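PDB 4YAG: C alpha-dehydrogenase from Sphingobium sp. SYK-6, which binds NADH and probably oxidises the C alpha alcohol of its substrate in lignin beta-aryl ether breakdown, as an NAD-dependent short-chain dehydrogenase. Local coordinates for residues 110-113 with 114-118; 237-240 with 241-245. All blocks are in the same frame, centred on the assembly; numbering follows the deposited sequence.

Overall arrangement
Both contacts are local, each lying within one helix of the Rossmann-type fold of a short-chain dehydrogenase, with its central parallel sheet. Interaction 1 comes first along the chain, in the first half of helix 105-133; interaction 2 follows near the C-terminal end of helix 231-244. Their centres are 25 Å apart, on opposite sides of the chain's centre, and their nearest atoms, about 15 Å apart, do not touch. Only interaction 1 touches the bound NADH: I114 lies against its adenine, whereas the side chain of I238 in interaction 2 stays about 10 Å from the cofactor. Interaction 1 also faces the second subunit, while interaction 2 packs within its own chain.

Interaction 1: 110-113 with 114-118; sequences YGLA and INLMG. With NAI (1,4-dihydronicotinamide adenine dinucleotide), chain C.
The carbonyl oxygen of L112 takes two backbone donors, M117 N at 2.9 Å and L116 N at 3.0 Å. The first comes nearly along the C=O axis; the second stands above the carbonyl plane. This sharing marks the wider pi-type turn at 114-117, whereas I114 N to Y110 O and N115 N to G111 O keep the ordinary i to i+4 step. I114 reaches back with CG1, 3.8 Å from Y110 CE1, and turns CD1 to within 3.4 Å of N6A of the NADH adenine. One branch does both: CG1 lies beside the backbone N (chi1 -50°), and the bend at chi2 carries its end to the cofactor. The other branch, CG2, also lies 3.8 Å from N6A. An alanine at I114 is likely to leave a gap beside the adenine amino group, and the Y110 ring without the CG1 it packs on. The amide of N115 suits its buried place by using ND2 twice, to I94 O and to a water 3.0 Å away that also donates weakly to G111 O. Helix 156-177 packs alongside through A161 and A164, with Y158, an NADH-binding residue, beside N115; L112 and M117 meet M117 and L112 of the second subunit.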
# COMPACT_ATOMS: atom_id res chain seq x y z
N TYR A 110 -4.80 -11.79 -1.70
CA TYR A 110 -3.64 -12.58 -1.27
C TYR A 110 -2.38 -11.74 -1.17
O TYR A 110 -1.68 -11.73 -0.16
CB TYR A 110 -3.44 -13.67 -2.30
CG TYR A 110 -2.12 -14.44 -2.28
CD1 TYR A 110 -1.59 -14.93 -1.11
CD2 TYR A 110 -1.46 -14.71 -3.47
CE1 TYR A 110 -0.42 -15.65 -1.13
CE2 TYR A 110 -0.31 -15.44 -3.49
CZ TYR A 110 0.21 -15.91 -2.32
OH TYR A 110 1.37 -16.67 -2.38
N GLY A 111 -2.06 -11.03 -2.24
CA GLY A 111 -0.82 -10.30 -2.25
C GLY A 111 -0.77 -9.19 -1.22
O GLY A 111 0.29 -8.92 -0.61
N LEU A 112 -1.90 -8.51 -1.02
CA LEU A 112 -1.95 -7.47 -0.00
C LEU A 112 -1.96 -8.04 1.41
O LEU A 112 -1.35 -7.48 2.33
CB LEU A 112 -3.13 -6.52 -0.24
CG LEU A 112 -2.99 -5.62 -1.47
CD1 LEU A 112 -4.34 -4.94 -1.77
CD2 LEU A 112 -1.90 -4.59 -1.30
N ALA A 113 -2.63 -9.18 1.58
CA ALA A 113 -2.72 -9.80 2.91
C ALA A 113 -1.35 -10.18 3.40
O ALA A 113 -1.03 -9.93 4.53
CB ALA A 113 -3.63 -11.02 2.92
N ILE A 114 -0.55 -10.84 2.57
CA ILE A 114 0.71 -11.34 3.09
C ILE A 114 1.73 -10.22 3.15
O ILE A 114 2.38 -9.99 4.17
CB ILE A 114 1.27 -12.52 2.26
CG1 ILE A 114 0.21 -13.61 2.02
CG2 ILE A 114 2.53 -13.08 2.93
CD1 ILE A 114 -0.57 -14.03 3.24
N ASN A 115 1.88 -9.48 2.05
CA ASN A 115 3.00 -8.56 1.92
C ASN A 115 2.80 -7.19 2.58
O ASN A 115 3.78 -6.51 2.88
CB ASN A 115 3.40 -8.38 0.45
CG ASN A 115 4.02 -9.63 -0.16
OD1 ASN A 115 4.36 -10.58 0.54
ND2 ASN A 115 4.16 -9.64 -1.48
N LEU A 116 1.55 -6.81 2.84
CA LEU A 116 1.29 -5.55 3.51
C LEU A 116 0.62 -5.79 4.87
O LEU A 116 1.09 -5.25 5.90
CB LEU A 116 0.43 -4.63 2.63
CG LEU A 116 0.02 -3.31 3.30
CD1 LEU A 116 1.21 -2.54 3.85
CD2 LEU A 116 -0.77 -2.40 2.34
N MET A 117 -0.44 -6.58 4.93
CA MET A 117 -1.10 -6.79 6.21
C MET A 117 -0.24 -7.66 7.15
O MET A 117 -0.38 -7.57 8.35
CB MET A 117 -2.52 -7.35 6.05
CG MET A 117 -3.33 -7.29 7.34
SD MET A 117 -3.41 -5.62 8.07
CE MET A 117 -4.34 -4.78 6.84
N GLY A 118 0.64 -8.49 6.60
CA GLY A 118 1.51 -9.30 7.46
C GLY A 118 2.32 -8.40 8.39
O GLY A 118 2.27 -8.56 9.62
PA NAI C . 11.50 -17.49 0.99
O1A NAI C . 10.27 -18.09 0.39
O2A NAI C . 12.78 -18.30 0.89
O5B NAI C . 11.25 -17.14 2.51
C5B NAI C . 10.01 -16.66 2.91
C4B NAI C . 9.47 -17.54 3.97
O4B NAI C . 8.24 -16.87 4.40
C3B NAI C . 9.13 -18.91 3.57
O3B NAI C . 9.73 -19.90 4.44
C2B NAI C . 7.68 -18.95 3.57
O2B NAI C . 7.14 -20.25 3.87
C1B NAI C . 7.28 -17.93 4.53
N9A NAI C . 5.95 -17.43 4.33
C8A NAI C . 5.32 -17.12 3.14
N7A NAI C . 4.05 -16.74 3.37
C5A NAI C . 3.82 -16.77 4.72
C6A NAI C . 2.74 -16.49 5.56
N6A NAI C . 1.51 -16.13 5.01
N1A NAI C . 2.87 -16.63 6.90
C2A NAI C . 4.05 -17.04 7.44
N3A NAI C . 5.12 -17.32 6.68
C4A NAI C . 5.03 -17.20 5.33
O3 NAI C . 11.68 -16.12 0.21
PN NAI C . 12.52 -14.79 0.57
O1N NAI C . 13.56 -15.02 1.66
O2N NAI C . 13.09 -14.34 -0.75
O5D NAI C . 11.38 -13.78 1.09
C5D NAI C . 11.57 -12.95 2.24
C4D NAI C . 11.13 -11.57 1.94
O4D NAI C . 12.12 -10.96 1.03
C3D NAI C . 9.83 -11.47 1.27
O3D NAI C . 9.05 -10.44 1.91
C2D NAI C . 10.13 -11.11 -0.11
O2D NAI C . 9.04 -10.38 -0.70
C1D NAI C . 11.31 -10.28 -0.01
N1N NAI C . 12.17 -10.10 -1.13
C2N NAI C . 12.93 -11.11 -1.67
C3N NAI C . 13.76 -10.84 -2.74
C7N NAI C . 14.61 -11.91 -3.34
O7N NAI C . 15.25 -11.73 -4.40
N7N NAI C . 14.73 -13.16 -2.60
C4N NAI C . 13.85 -9.57 -3.29
C5N NAI C . 13.12 -8.56 -2.70
C6N NAI C . 12.30 -8.82 -1.63
O HOH W 1 1.95 -8.11 -2.82

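Interaction 2: 237-240 with 241-245; sequences MIVD and AIVHN
I238 and I242 make the tight side of this helical turn: CG2 of I238 lies 3.7 Å from CD1 of I242, the two branched chains slanting across each other. Keeping CG1 beside its own backbone N (chi1 -66°) and then extending, I242 brings CG1 up to the oxygen end of the preceding turn's carbonyl, 3.3 Å from I238 O. That oxygen also accepts I242 N at 2.9 Å. Such branched aliphatic residues suit a buried face, and small A241 lets the helix approach V249 of strand 248-250. V239 is still buried, against R24 and N28, but its CG1 is 4.3 Å from CG2 of V243, which with H244 forms the looser, solvent-exposed side. D240 and H244 suit this more polar side: the imidazole brings an edge to the D240 backbone, CD2 being 3.4 Å from D240 O, while V243 CG1 lies over one ring face, offset toward its rim. D240 OD1 and H244 NE2 are 5.4 Å apart, so any attraction would probably be weak and depend on the histidine's charge. After H244 the chain leaves helical angles. Inward, I238 meets V140 of strand 137-142 and I21 of helix 16-27, and I242 meets H138 and L25: an amphipathic helix covering the parallel sheet, as in Rossmann-type folds.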
# COMPACT_ATOMS: atom_id res chain seq x y z
N MET A 237 23.91 -7.16 7.14
CA MET A 237 23.42 -5.79 6.94
C MET A 237 22.37 -5.44 7.96
O MET A 237 22.25 -4.28 8.39
CB MET A 237 22.83 -5.61 5.55
CG MET A 237 23.79 -5.81 4.41
SD MET A 237 22.98 -5.61 2.83
CE MET A 237 24.25 -6.22 1.73
N ILE A 238 21.50 -6.40 8.27
CA ILE A 238 20.46 -6.20 9.25
C ILE A 238 21.02 -6.11 10.68
O ILE A 238 20.53 -5.30 11.48
CB ILE A 238 19.34 -7.29 9.10
CG1 ILE A 238 18.61 -7.06 7.78
CG2 ILE A 238 18.38 -7.28 10.27
CD1 ILE A 238 18.04 -5.66 7.63
N VAL A 239 22.03 -6.89 11.03
CA VAL A 239 22.71 -6.72 12.31
C VAL A 239 23.17 -5.26 12.41
O VAL A 239 22.89 -4.59 13.42
CB VAL A 239 23.91 -7.68 12.45
CG1 VAL A 239 24.83 -7.29 13.60
CG2 VAL A 239 23.41 -9.12 12.62
N ASP A 240 23.82 -4.75 11.36
CA ASP A 240 24.33 -3.37 11.41
C ASP A 240 23.17 -2.37 11.55
O ASP A 240 23.29 -1.38 12.28
CB ASP A 240 25.17 -3.05 10.18
CG ASP A 240 26.48 -3.84 10.12
OD1 ASP A 240 26.94 -4.36 11.15
OD2 ASP A 240 27.05 -3.93 9.01
N ALA A 241 22.06 -2.62 10.87
CA ALA A 241 20.91 -1.71 10.90
C ALA A 241 20.28 -1.66 12.29
O ALA A 241 19.79 -0.60 12.73
CB ALA A 241 19.87 -2.11 9.85
N ILE A 242 20.22 -2.80 12.97
CA ILE A 242 19.68 -2.85 14.33
C ILE A 242 20.63 -2.17 15.32
O ILE A 242 20.19 -1.36 16.15
CB ILE A 242 19.43 -4.31 14.76
CG1 ILE A 242 18.32 -4.90 13.89
CG2 ILE A 242 19.05 -4.39 16.21
CD1 ILE A 242 18.32 -6.42 13.91
N VAL A 243 21.92 -2.48 15.24
CA VAL A 243 22.90 -1.88 16.13
C VAL A 243 22.93 -0.36 15.99
O VAL A 243 23.05 0.35 16.99
CB VAL A 243 24.30 -2.48 15.89
CG1 VAL A 243 25.36 -1.72 16.66
CG2 VAL A 243 24.32 -3.95 16.31
N HIS A 244 22.87 0.11 14.75
CA HIS A 244 23.05 1.54 14.48
C HIS A 244 21.76 2.29 14.18
O HIS A 244 21.80 3.49 13.87
CB HIS A 244 24.03 1.71 13.33
CG HIS A 244 25.40 1.25 13.70
ND1 HIS A 244 26.20 1.93 14.58
CD2 HIS A 244 26.09 0.13 13.34
CE1 HIS A 244 27.32 1.25 14.76
NE2 HIS A 244 27.28 0.17 14.02
N ASN A 245 20.63 1.61 14.32
CA ASN A 245 19.32 2.21 14.10
C ASN A 245 19.19 2.91 12.76
O ASN A 245 18.86 4.10 12.67
CB ASN A 245 18.94 3.17 15.23
CG ASN A 245 17.47 3.51 15.22
OD1 ASN A 245 16.67 2.79 14.66
ND2 ASN A 245 17.12 4.67 15.79